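Local coordinates for protein putative TIM-barrel metal-dependent hydrolase (Mycobacterium avium subsp. paratuberculosis S397, PDB 4DZI) that probably hydrolyses an as yet unidentified substrate with a two-metal centre, as a TIM-barrel enzyme of the amidohydrolase family, at residues K32-Q37 with K133-A138; T117-P122 with D391-Q396; R176-V181 with W217-E222; L237-A242 with Q260-D265; K307-A310 with Y316-E319. One frame throughout, in Å; residues are numbered along the deposited sequence.

Contact 1 of 5, residues K32-Q37 with K133-A138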
# COMPACT_ATOMS: atom_id res chain seq x y z
N LYS C 32 1.02 13.65 33.83
CA LYS C 32 -0.40 13.51 34.12
C LYS C 32 -1.25 14.17 33.02
O LYS C 32 -2.35 13.73 32.76
CB LYS C 32 -0.69 14.13 35.50
CG LYS C 32 -2.13 14.10 35.97
CD LYS C 32 -2.22 14.99 37.21
CE LYS C 32 -3.37 14.61 38.13
NZ LYS C 32 -4.67 14.56 37.41
N ARG C 33 -0.72 15.21 32.38
CA ARG C 33 -1.44 15.86 31.29
C ARG C 33 -0.85 15.45 29.96
O ARG C 33 -1.56 15.33 28.95
CB ARG C 33 -1.39 17.39 31.43
CG ARG C 33 -1.82 17.89 32.81
CD ARG C 33 -3.17 17.33 33.26
NE ARG C 33 -3.43 17.91 34.60
CZ ARG C 33 -4.53 17.72 35.33
NH1 ARG C 33 -5.55 16.97 34.90
NH2 ARG C 33 -4.61 18.30 36.52
N ARG C 34 0.46 15.24 29.93
CA ARG C 34 1.12 14.84 28.70
C ARG C 34 0.68 13.47 28.17
O ARG C 34 0.73 13.23 26.96
CB ARG C 34 2.63 14.91 28.81
CG ARG C 34 3.14 16.35 28.76
CD ARG C 34 4.55 16.46 29.30
NE ARG C 34 5.52 15.85 28.41
CZ ARG C 34 6.84 15.91 28.59
NH1 ARG C 34 7.34 16.57 29.63
NH2 ARG C 34 7.65 15.32 27.75
N GLY C 35 0.30 12.59 29.09
CA GLY C 35 -0.12 11.23 28.76
C GLY C 35 -1.62 11.14 28.54
O GLY C 35 -2.25 12.06 28.05
N VAL C 36 -2.20 10.03 28.98
CA VAL C 36 -3.60 9.79 28.88
C VAL C 36 -4.37 10.37 30.07
O VAL C 36 -3.98 10.14 31.23
CB VAL C 36 -3.87 8.27 28.85
CG1 VAL C 36 -5.36 8.00 28.81
CG2 VAL C 36 -3.13 7.62 27.68
N GLN C 37 -5.44 11.10 29.78
CA GLN C 37 -6.45 11.50 30.79
C GLN C 37 -7.80 11.09 30.32
O GLN C 37 -8.10 11.12 29.12
CB GLN C 37 -6.53 13.02 30.96
CG GLN C 37 -5.26 13.75 31.27
CD GLN C 37 -5.56 15.25 31.41
OE1 GLN C 37 -6.13 15.69 32.42
NE2 GLN C 37 -5.21 16.02 30.39
N LYS C 133 2.97 10.25 19.53
CA LYS C 133 4.15 10.15 18.68
C LYS C 133 4.96 11.44 18.58
O LYS C 133 6.08 11.41 18.07
CB LYS C 133 3.77 9.64 17.28
CG LYS C 133 3.10 10.67 16.40
CD LYS C 133 2.79 10.06 15.04
CE LYS C 133 2.14 11.03 14.09
NZ LYS C 133 1.78 10.29 12.83
N HIS C 134 4.41 12.53 19.08
CA HIS C 134 5.14 13.82 19.14
C HIS C 134 5.71 14.09 20.51
O HIS C 134 6.23 15.18 20.76
CB HIS C 134 4.21 14.96 18.71
CG HIS C 134 3.57 14.76 17.36
ND1 HIS C 134 4.28 14.81 16.21
CD2 HIS C 134 2.25 14.48 17.00
CE1 HIS C 134 3.45 14.59 15.16
NE2 HIS C 134 2.21 14.38 15.65
N ASP C 135 5.57 13.15 21.43
CA ASP C 135 6.07 13.38 22.79
C ASP C 135 6.75 12.09 23.21
O ASP C 135 6.13 11.21 23.81
CB ASP C 135 4.94 13.75 23.74
CG ASP C 135 5.44 14.19 25.13
OD1 ASP C 135 6.60 13.84 25.46
OD2 ASP C 135 4.69 14.87 25.88
N ILE C 136 8.04 11.98 22.88
CA ILE C 136 8.82 10.77 23.14
C ILE C 136 8.90 10.43 24.64
O ILE C 136 8.72 9.27 25.05
CB ILE C 136 10.24 10.92 22.59
CG1 ILE C 136 10.22 11.30 21.10
CG2 ILE C 136 11.07 9.66 22.83
CD1 ILE C 136 9.71 10.20 20.21
N GLU C 137 9.12 11.42 25.48
CA GLU C 137 9.17 11.14 26.92
C GLU C 137 7.82 10.65 27.44
O GLU C 137 7.77 9.75 28.28
CB GLU C 137 9.61 12.39 27.71
CG GLU C 137 11.07 12.74 27.51
CD GLU C 137 11.52 13.92 28.35
OE1 GLU C 137 10.72 14.86 28.58
OE2 GLU C 137 12.69 13.92 28.78
N ALA C 138 6.72 11.26 27.00
CA ALA C 138 5.39 10.82 27.46
C ALA C 138 5.09 9.40 26.93
O ALA C 138 4.44 8.61 27.60
CB ALA C 138 4.29 11.79 27.01
O HOH W 1 2.02 14.90 25.14

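Contact 2 of 5, residues T117-P122 with D391-Q396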
# COMPACT_ATOMS: atom_id res chain seq x y z
N THR C 117 -3.75 -21.93 26.89
CA THR C 117 -3.03 -20.67 27.08
C THR C 117 -3.56 -19.67 26.06
O THR C 117 -3.76 -20.04 24.92
CB THR C 117 -1.50 -20.84 26.88
OG1 THR C 117 -1.00 -21.80 27.85
CG2 THR C 117 -0.72 -19.53 27.09
N ALA C 118 -3.82 -18.45 26.51
CA ALA C 118 -4.26 -17.38 25.62
C ALA C 118 -3.20 -16.29 25.65
O ALA C 118 -2.70 -15.97 26.74
CB ALA C 118 -5.57 -16.81 26.14
N PHE C 119 -2.90 -15.68 24.49
CA PHE C 119 -2.07 -14.46 24.47
C PHE C 119 -3.06 -13.32 24.72
O PHE C 119 -4.05 -13.22 24.01
CB PHE C 119 -1.39 -14.25 23.11
CG PHE C 119 -0.34 -15.29 22.76
CD1 PHE C 119 -0.17 -16.46 23.50
CD2 PHE C 119 0.46 -15.08 21.65
CE1 PHE C 119 0.81 -17.39 23.13
CE2 PHE C 119 1.43 -15.99 21.28
CZ PHE C 119 1.61 -17.15 22.03
N MET C 120 -2.82 -12.51 25.74
CA MET C 120 -3.79 -11.48 26.14
C MET C 120 -3.22 -10.12 25.72
O MET C 120 -2.12 -9.73 26.15
CB MET C 120 -4.05 -11.50 27.66
CG MET C 120 -4.95 -12.65 28.10
SD MET C 120 -6.67 -12.54 27.50
CE MET C 120 -7.16 -11.04 28.31
N LEU C 121 -3.96 -9.44 24.84
CA LEU C 121 -3.42 -8.31 24.08
C LEU C 121 -4.33 -7.11 24.31
O LEU C 121 -5.50 -7.28 24.60
CB LEU C 121 -3.39 -8.67 22.57
CG LEU C 121 -2.72 -10.02 22.29
CD1 LEU C 121 -2.75 -10.33 20.81
CD2 LEU C 121 -1.27 -10.02 22.75
N PRO C 122 -3.80 -5.89 24.17
CA PRO C 122 -4.54 -4.70 24.50
C PRO C 122 -5.64 -4.38 23.49
O PRO C 122 -5.63 -4.88 22.35
CB PRO C 122 -3.48 -3.56 24.45
CG PRO C 122 -2.16 -4.23 24.29
CD PRO C 122 -2.48 -5.55 23.61
N ASP C 391 5.97 -23.55 19.60
CA ASP C 391 7.25 -23.36 18.91
C ASP C 391 7.68 -21.87 18.89
O ASP C 391 8.85 -21.52 19.13
CB ASP C 391 7.11 -23.80 17.46
CG ASP C 391 7.03 -25.31 17.26
OD1 ASP C 391 7.24 -26.12 18.20
OD2 ASP C 391 6.74 -25.71 16.12
N LEU C 392 6.73 -20.98 18.58
CA LEU C 392 6.99 -19.55 18.59
C LEU C 392 7.54 -19.05 19.93
O LEU C 392 8.47 -18.27 19.94
CB LEU C 392 5.70 -18.80 18.22
CG LEU C 392 5.70 -17.30 18.49
CD1 LEU C 392 6.62 -16.50 17.54
CD2 LEU C 392 4.23 -16.82 18.35
N LEU C 393 6.94 -19.50 21.04
CA LEU C 393 7.32 -18.99 22.34
C LEU C 393 8.65 -19.59 22.78
O LEU C 393 9.44 -18.92 23.47
CB LEU C 393 6.26 -19.38 23.36
CG LEU C 393 4.94 -18.62 23.18
CD1 LEU C 393 3.96 -19.14 24.21
CD2 LEU C 393 5.21 -17.14 23.36
N GLY C 394 8.86 -20.84 22.38
CA GLY C 394 9.99 -21.62 22.84
C GLY C 394 11.26 -21.37 22.03
O GLY C 394 11.26 -20.67 21.00
N VAL C 395 12.35 -21.92 22.54
CA VAL C 395 13.61 -21.98 21.81
C VAL C 395 14.09 -23.40 22.09
O VAL C 395 14.26 -23.73 23.25
CB VAL C 395 14.66 -21.00 22.40
CG1 VAL C 395 16.05 -21.30 21.84
CG2 VAL C 395 14.26 -19.56 22.13
N GLN C 396 14.26 -24.25 21.07
CA GLN C 396 14.67 -25.65 21.30
C GLN C 396 16.17 -25.74 21.55
O GLN C 396 16.94 -24.99 20.95
CB GLN C 396 14.23 -26.55 20.13
CG GLN C 396 12.74 -26.38 19.81
CD GLN C 396 12.15 -27.48 18.94
OE1 GLN C 396 12.83 -28.04 18.08
NE2 GLN C 396 10.87 -27.79 19.14

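Contact 3 of 5, residues R176-V181 with W217-E222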
# COMPACT_ATOMS: atom_id res chain seq x y z
N ARG C 176 16.06 4.06 26.58
CA ARG C 176 14.98 3.77 27.51
C ARG C 176 14.23 2.48 27.14
O ARG C 176 13.76 1.77 28.02
CB ARG C 176 14.04 4.96 27.67
CG ARG C 176 12.87 4.73 28.60
CD ARG C 176 13.31 4.62 30.05
NE ARG C 176 12.27 4.01 30.89
CZ ARG C 176 11.24 4.68 31.41
NH1 ARG C 176 11.09 5.97 31.18
NH2 ARG C 176 10.37 4.04 32.18
N ALA C 177 14.17 2.16 25.84
CA ALA C 177 13.54 0.93 25.38
C ALA C 177 14.26 -0.33 25.91
O ALA C 177 13.62 -1.33 26.23
CB ALA C 177 13.45 0.91 23.85
N VAL C 178 15.60 -0.28 25.94
CA VAL C 178 16.38 -1.39 26.49
C VAL C 178 16.06 -1.54 27.98
O VAL C 178 15.89 -2.67 28.47
CB VAL C 178 17.92 -1.22 26.27
CG1 VAL C 178 18.66 -2.28 27.07
CG2 VAL C 178 18.30 -1.34 24.80
N GLU C 179 15.90 -0.43 28.69
CA GLU C 179 15.41 -0.52 30.08
C GLU C 179 14.03 -1.14 30.20
O GLU C 179 13.77 -1.89 31.11
CB GLU C 179 15.39 0.84 30.77
CG GLU C 179 16.78 1.44 30.94
CD GLU C 179 16.72 2.82 31.54
OE1 GLU C 179 15.79 3.08 32.34
OE2 GLU C 179 17.60 3.65 31.22
N GLU C 180 13.11 -0.77 29.31
CA GLU C 180 11.79 -1.37 29.36
C GLU C 180 11.87 -2.88 29.10
O GLU C 180 11.18 -3.66 29.73
CB GLU C 180 10.83 -0.72 28.35
CG GLU C 180 9.38 -1.08 28.66
CD GLU C 180 8.88 -0.39 29.93
OE1 GLU C 180 9.29 0.78 30.19
OE2 GLU C 180 8.07 -1.00 30.66
N VAL C 181 12.68 -3.28 28.13
CA VAL C 181 12.76 -4.67 27.78
C VAL C 181 13.36 -5.45 28.97
O VAL C 181 12.84 -6.48 29.39
CB VAL C 181 13.64 -4.94 26.55
CG1 VAL C 181 13.93 -6.43 26.46
CG2 VAL C 181 12.98 -4.44 25.28
N TRP C 217 16.54 -5.47 19.85
CA TRP C 217 16.38 -6.77 19.18
C TRP C 217 17.32 -7.81 19.72
O TRP C 217 16.95 -8.99 19.82
CB TRP C 217 16.60 -6.70 17.68
CG TRP C 217 15.74 -5.68 16.98
CD1 TRP C 217 16.16 -4.64 16.14
CD2 TRP C 217 14.28 -5.54 17.05
NE1 TRP C 217 15.10 -3.93 15.67
CE2 TRP C 217 13.94 -4.40 16.20
CE3 TRP C 217 13.25 -6.25 17.71
CZ2 TRP C 217 12.62 -4.00 16.00
CZ3 TRP C 217 11.93 -5.82 17.51
CH2 TRP C 217 11.63 -4.72 16.69
N ALA C 218 18.54 -7.40 20.08
CA ALA C 218 19.48 -8.37 20.66
C ALA C 218 18.98 -8.90 22.03
O ALA C 218 19.09 -10.11 22.30
CB ALA C 218 20.90 -7.79 20.78
N ARG C 219 18.44 -8.02 22.88
CA ARG C 219 17.87 -8.50 24.14
C ARG C 219 16.76 -9.54 23.91
O ARG C 219 16.71 -10.57 24.57
CB ARG C 219 17.33 -7.36 25.00
CG ARG C 219 18.37 -6.44 25.61
CD ARG C 219 19.23 -7.10 26.68
NE ARG C 219 19.60 -6.14 27.74
CZ ARG C 219 20.56 -5.22 27.66
NH1 ARG C 219 21.30 -5.08 26.56
NH2 ARG C 219 20.77 -4.41 28.69
N LEU C 220 15.86 -9.28 22.96
CA LEU C 220 14.75 -10.21 22.77
C LEU C 220 15.25 -11.52 22.18
O LEU C 220 14.80 -12.61 22.53
CB LEU C 220 13.70 -9.59 21.82
CG LEU C 220 13.00 -8.38 22.41
CD1 LEU C 220 12.14 -7.71 21.34
CD2 LEU C 220 12.14 -8.82 23.60
N ALA C 221 16.16 -11.42 21.21
CA ALA C 221 16.60 -12.60 20.52
C ALA C 221 17.37 -13.53 21.49
O ALA C 221 17.17 -14.73 21.48
CB ALA C 221 17.50 -12.17 19.35
N GLU C 222 18.19 -12.94 22.36
CA GLU C 222 18.98 -13.72 23.34
C GLU C 222 18.08 -14.35 24.37
O GLU C 222 18.36 -15.44 24.87
CB GLU C 222 19.99 -12.81 24.09
CG GLU C 222 21.03 -12.14 23.21
CD GLU C 222 21.68 -13.09 22.23
OE1 GLU C 222 22.01 -12.64 21.11
OE2 GLU C 222 21.87 -14.28 22.57

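Contact 4 of 5, residues L237-A242 with Q260-D265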
# COMPACT_ATOMS: atom_id res chain seq x y z
N LEU C 237 -3.96 6.32 8.36
CA LEU C 237 -4.96 7.24 7.82
C LEU C 237 -4.32 8.41 7.06
O LEU C 237 -5.03 9.11 6.37
CB LEU C 237 -5.91 7.73 8.90
CG LEU C 237 -6.90 6.65 9.34
CD1 LEU C 237 -7.72 7.12 10.54
CD2 LEU C 237 -7.82 6.25 8.19
N HIS C 238 -3.00 8.62 7.18
CA HIS C 238 -2.33 9.69 6.36
C HIS C 238 -2.46 9.48 4.86
O HIS C 238 -2.47 10.45 4.09
CB HIS C 238 -0.89 9.97 6.79
CG HIS C 238 0.13 8.91 6.38
ND1 HIS C 238 0.90 9.03 5.28
CD2 HIS C 238 0.50 7.71 6.99
CE1 HIS C 238 1.71 7.96 5.18
NE2 HIS C 238 1.47 7.15 6.23
N ILE C 239 -2.58 8.23 4.42
CA ILE C 239 -2.82 7.95 3.00
C ILE C 239 -4.20 8.43 2.56
O ILE C 239 -4.34 9.16 1.57
CB ILE C 239 -2.67 6.44 2.67
CG1 ILE C 239 -1.26 5.94 3.02
CG2 ILE C 239 -2.97 6.21 1.19
CD1 ILE C 239 -0.96 4.56 2.49
N ALA C 240 -5.24 8.03 3.29
CA ALA C 240 -6.57 8.56 2.99
C ALA C 240 -6.54 10.09 3.03
O ALA C 240 -7.21 10.75 2.23
CB ALA C 240 -7.61 8.00 3.95
N ALA C 241 -5.73 10.65 3.93
CA ALA C 241 -5.63 12.10 4.07
C ALA C 241 -5.08 12.75 2.80
O ALA C 241 -5.58 13.79 2.35
CB ALA C 241 -4.75 12.45 5.25
N ALA C 242 -4.06 12.14 2.24
CA ALA C 242 -3.46 12.64 1.02
C ALA C 242 -4.48 12.65 -0.11
O ALA C 242 -4.35 13.47 -1.01
CB ALA C 242 -2.27 11.79 0.63
N GLN C 260 -10.72 2.75 4.05
CA GLN C 260 -10.23 1.41 4.35
C GLN C 260 -9.64 0.67 3.14
O GLN C 260 -8.76 -0.19 3.28
CB GLN C 260 -11.31 0.55 5.03
CG GLN C 260 -10.77 -0.81 5.49
CD GLN C 260 -9.71 -0.72 6.59
OE1 GLN C 260 -9.06 -1.72 6.92
NE2 GLN C 260 -9.52 0.47 7.17
N VAL C 261 -10.12 1.02 1.95
CA VAL C 261 -9.56 0.45 0.75
C VAL C 261 -8.11 0.93 0.62
O VAL C 261 -7.24 0.20 0.15
CB VAL C 261 -10.39 0.87 -0.49
CG1 VAL C 261 -9.70 0.39 -1.74
CG2 VAL C 261 -11.81 0.32 -0.42
N LEU C 262 -7.85 2.17 1.03
CA LEU C 262 -6.50 2.73 0.94
C LEU C 262 -5.61 2.30 2.07
O LEU C 262 -4.38 2.55 2.03
CB LEU C 262 -6.57 4.26 1.01
CG LEU C 262 -7.27 4.87 -0.19
CD1 LEU C 262 -7.27 6.39 -0.09
CD2 LEU C 262 -6.57 4.45 -1.48
N LEU C 263 -6.21 1.75 3.12
CA LEU C 263 -5.44 1.38 4.33
C LEU C 263 -5.18 -0.12 4.42
O LEU C 263 -4.03 -0.57 4.41
CB LEU C 263 -6.18 1.87 5.58
CG LEU C 263 -5.37 1.99 6.87
CD1 LEU C 263 -6.01 3.05 7.76
CD2 LEU C 263 -5.32 0.65 7.58
N ASP C 264 -6.27 -0.87 4.51
CA ASP C 264 -6.26 -2.32 4.57
C ASP C 264 -5.09 -2.83 5.40
O ASP C 264 -4.99 -2.47 6.60
CB ASP C 264 -6.23 -2.92 3.16
CG ASP C 264 -6.69 -4.39 3.13
OD1 ASP C 264 -7.46 -4.80 4.04
OD2 ASP C 264 -6.28 -5.14 2.22
N ASP C 265 -4.26 -3.66 4.79
CA ASP C 265 -3.16 -4.32 5.51
C ASP C 265 -1.78 -3.71 5.20
O ASP C 265 -0.73 -4.37 5.31
CB ASP C 265 -3.18 -5.83 5.21
CG ASP C 265 -2.96 -6.13 3.74
OD1 ASP C 265 -2.91 -5.14 2.94
OD2 ASP C 265 -2.83 -7.33 3.38

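Contact 5 of 5, residues K307-A310 with Y316-E319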
# COMPACT_ATOMS: atom_id res chain seq x y z
N LYS C 307 11.72 -10.15 -3.45
CA LYS C 307 12.48 -10.85 -4.49
C LYS C 307 13.03 -9.83 -5.50
O LYS C 307 14.17 -9.95 -5.97
CB LYS C 307 11.59 -11.84 -5.24
CG LYS C 307 11.35 -13.17 -4.57
CD LYS C 307 10.65 -14.10 -5.57
CE LYS C 307 10.06 -15.34 -4.91
NZ LYS C 307 11.06 -16.12 -4.15
N LYS C 308 12.21 -8.85 -5.86
CA LYS C 308 12.63 -7.79 -6.78
C LYS C 308 13.71 -6.92 -6.15
O LYS C 308 14.73 -6.63 -6.77
CB LYS C 308 11.40 -6.95 -7.17
CG LYS C 308 11.69 -5.64 -7.90
CD LYS C 308 12.06 -5.80 -9.36
CE LYS C 308 12.27 -4.44 -10.01
NZ LYS C 308 11.11 -3.51 -9.83
N ALA C 309 13.53 -6.49 -4.90
CA ALA C 309 14.56 -5.68 -4.27
C ALA C 309 15.95 -6.41 -4.20
O ALA C 309 16.99 -5.77 -4.38
CB ALA C 309 14.11 -5.20 -2.89
N ALA C 310 15.94 -7.71 -3.87
CA ALA C 310 17.16 -8.49 -3.67
C ALA C 310 17.87 -8.70 -5.00
O ALA C 310 19.10 -8.77 -5.07
CB ALA C 310 16.84 -9.84 -3.03
N TYR C 316 22.62 -5.35 -0.88
CA TYR C 316 21.88 -5.05 0.36
C TYR C 316 21.29 -6.30 0.98
O TYR C 316 20.77 -6.28 2.10
CB TYR C 316 20.76 -4.05 0.08
CG TYR C 316 21.27 -2.65 -0.11
CD1 TYR C 316 21.68 -1.90 0.98
CD2 TYR C 316 21.37 -2.09 -1.38
CE1 TYR C 316 22.17 -0.61 0.81
CE2 TYR C 316 21.85 -0.81 -1.56
CZ TYR C 316 22.26 -0.07 -0.46
OH TYR C 316 22.74 1.21 -0.64
N PHE C 317 21.37 -7.38 0.22
CA PHE C 317 20.77 -8.65 0.59
C PHE C 317 21.80 -9.79 0.65
O PHE C 317 21.77 -10.72 -0.16
CB PHE C 317 19.59 -8.96 -0.34
CG PHE C 317 18.45 -7.98 -0.20
CD1 PHE C 317 18.46 -6.78 -0.89
CD2 PHE C 317 17.41 -8.24 0.68
CE1 PHE C 317 17.42 -5.87 -0.73
CE2 PHE C 317 16.37 -7.34 0.83
CZ PHE C 317 16.37 -6.15 0.13
N PRO C 318 22.67 -9.73 1.66
CA PRO C 318 23.62 -10.84 1.81
C PRO C 318 22.93 -12.16 2.06
O PRO C 318 23.52 -13.21 1.84
CB PRO C 318 24.46 -10.43 3.03
CG PRO C 318 23.61 -9.42 3.76
CD PRO C 318 22.91 -8.68 2.65
N GLU C 319 21.70 -12.11 2.57
CA GLU C 319 20.89 -13.32 2.74
C GLU C 319 19.59 -13.20 1.95
O GLU C 319 19.27 -12.13 1.44
CB GLU C 319 20.58 -13.53 4.22
CG GLU C 319 21.81 -13.90 5.04
CD GLU C 319 21.49 -14.00 6.51
OE1 GLU C 319 20.30 -14.25 6.83
OE2 GLU C 319 22.40 -13.82 7.35

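Contact 1 of 5, residues K32-Q37 with K133-A138
Arg-34 reaches across to Asp-135 and takes hold of its carboxylate side-on, with two nitrogens meeting two oxygens. Arg-34 NE donates to Asp-135 OD2 at 2.8 Å, and Arg-34 NH2 donates to Asp-135 OD1 at 2.9 Å in an almost straight bond of 179°. Both oxygens offer their syn lone pairs, and the two flat groups lie only 21° apart, so the pairing is nearly coplanar. The arginine chain bends at chi3 (70°), turning the guanidinium edge toward the acid. A second carboxylate joins from two residues further on, in the first turn of the helix: Glu-137 OE1 accepts from Arg-34 NH2 at 3.2 Å through its anti lone pair. Asp-135 is also the N-cap of helix 136-153. Asp-135 OD1 accepts from Ala-138 N at 3.0 Å, the donor standing well above the carboxylate plane, so this oxygen serves two donors and the loop ahead of strand 36-40 is tied to the start of the helix. One water donates both to Arg-34 O and to Asp-135 OD2, bridging the backbone of one segment to the same carboxylate. Ala-138 CB lies against Arg-34 CB at 4.0 Å.

Contact 2 of 5, residues T117-P122 with D391-Q396
The strand at 117-121 and the last turn of helix 378-393 stay well apart as backbones, Phe-119 and Leu-393 coming nearest with CA atoms 10.6 Å apart, and side chains fill the gap. Phe-119 sends its ring across from the strand, with CG beside the backbone N and anti to the carbonyl carbon (chi1 -67°). Leu-393 comes from the opposite direction, and its branched end closes on the far end of the ring: Leu-393 CD1 is 3.8 Å from Phe-119 CE1, and CG and CD2 both approach CZ. The approach of CD1 is oblique to the ring. Leu-392 meets the ring differently, since its CD2 lies at the edge, near the ring plane, 4.1 Å from Phe-119 CE2. The two leucines thus gather round the outer end of the ring, Leu-393 at CE1 and CZ, Leu-392 at CE2. Elsewhere Phe-119 touches Val-12 of strand 9-15 and Ile-164 of strand 163-165, the neighbours on either side of its strand in the parallel sheet. The side chain of Phe-119 is about 9 Å from a bound cadmium ion. A strand side chain meeting an outer-layer helix in this way is the strand-helix packing of a TIM barrel. The chemistry is wholly apolar: the two segments meet through van der Waals contact of hydrocarbon groups, without directional bonds.

Contact 3 of 5, residues R176-V181 with W217-E222
Two bends in Arg-219, at chi2 (-68°) and chi3, bring its guanidinium across Val-178, whose CG1, anti to the backbone nitrogen (chi1 170°), meets one of its faces. The methyl lies 3.4 Å above the guanidinium plane and displaced toward the rim, with Val-178 CG1 3.4 Å from Arg-219 NH2 and 3.5 Å from Arg-219 CZ. The two side chains cross at about a right angle. Arg-219 NE makes a salt bridge with Asp-182, just after 176-181, which probably helps to hold the guanidinium in place. One turn further along, Val-181 uses the corresponding branch, and Val-181 CG1 packs 3.8 Å from Arg-219 CB. The same methyl meets Leu-220, whose CD2 is 4.1 Å from Val-181 CG1. Val-216, on the helix of the second segment, also packs against both valines. The contact therefore grades from an apolar floor of Val-181 and Leu-220 to the solvent-exposed Arg-219. The axes of the two short segments pass 10.1 Å apart and run 19° from parallel. Helices 174-186 and 214-223 lead toward strands 192-193 and 227-230, parallel neighbours in one sheet, and such side-by-side, nearly parallel helices are characteristic of the outer layer of a TIM barrel.

Contact 4 of 5, residues L237-A242 with Q260-D265
The bump here is Leu-262, its CD1 methyl set against the backbone of helix 237-242 at Ala-240, with Leu-262 CD1 3.8 Å from Ala-240 CA. The small side chain of Ala-240 lets the leucine come in this close, and Ala-240 CB lies 4.4 Å from Leu-262 CD1. On one flank of that bump stands Ile-239. Ile-239 CG2 rests 4.1 Å from Leu-262 CB, and Ile-239 CD1 lies 4.0 Å from Leu-262 O. The isoleucine thus covers the base of Leu-262 while the alanine receives its end. Helix 237-242 follows strand 227-230, which carries the metal ligand His-230, and the pairing with the end of helix 257-263 joins two short helices within the excursion between strands 227-230 and 289-292 of the parallel sheet. A second, separate meeting lies at Leu-237. Leu-237 starts off away from the partner segment, yet Leu-237 CD2 touches Leu-263 CD1 at 3.7 Å. Leu-263 arrives there because CG is anti to its backbone nitrogen (chi1 -161°), and Leu-263 CD1 also comes within 3.9 Å of Leu-237 N. Leu-263 further packs on Tyr-236. The second subunit borders the contact as well: its Asp-270 lies against both Ile-239 and Leu-262, and its Arg-305 makes salt bridges with Asp-264 and Asp-265.

Contact 5 of 5, residues K307-A310 with Y316-E319
Phe-317 lies flat against the helix at Ala-309 and Ala-310, and the contact can be followed out along its ring. CB of Phe-317 starts 3.9 Å from CB of Ala-310. With chi1 at -65°, CG stands beside the backbone nitrogen and anti to the carbonyl carbon, which brings the ring onto the helix; Phe-317 CG lies 3.7 Å from Ala-310 CB. The methyl sits over one face, offset toward the rim. On one side of the ring Phe-317 CD1 comes to 3.5 Å from Ala-310 CA, and that alpha carbon stands over the same ring, 3.9 Å from the centroid and 28° off the normal, a CH-pi contact. On the other side Phe-317 CD2 is 4.1 Å from Ala-310 CB. Further out, Phe-317 CE1 comes to Ala-309 O at 3.7 Å, an oblique approach. The tip, Phe-317 CZ, ends 3.9 Å from CB of Ala-309. The ring thus lies on the small side chains and backbone of two successive alanines. Phe-317 also packs on Pro-257 of the second subunit, and Ala-309 on Val-261 of that subunit, so this region belongs to the dimer interface. The contact closes the short connection between helices 298-312 and 321-328, whose chain doubles back and lays an aromatic ring on the first helix.

In the fold
Starting at the N terminus, contact 1 is the first to open, and it closes a loop of 95 residues by tying the loop before strand 36-40 to the start of helix 136-153. Contact 2 opens inside that loop, so the two cross; it ties strand 115-121 to the last helix, 378-393, near the C terminus. Contacts 3, 4 and 5 all nest within this long loop, one after another. Contact 3 joins neighbouring helices of the outer layer, contact 4 the excursion after strand 227-230, and contact 5 the turn following helix 298-312. Contacts 2 and 4 lie on opposite sides of the chain's centre, and contacts 4 and 5, their centres about 28 Å apart, both touch the second subunit.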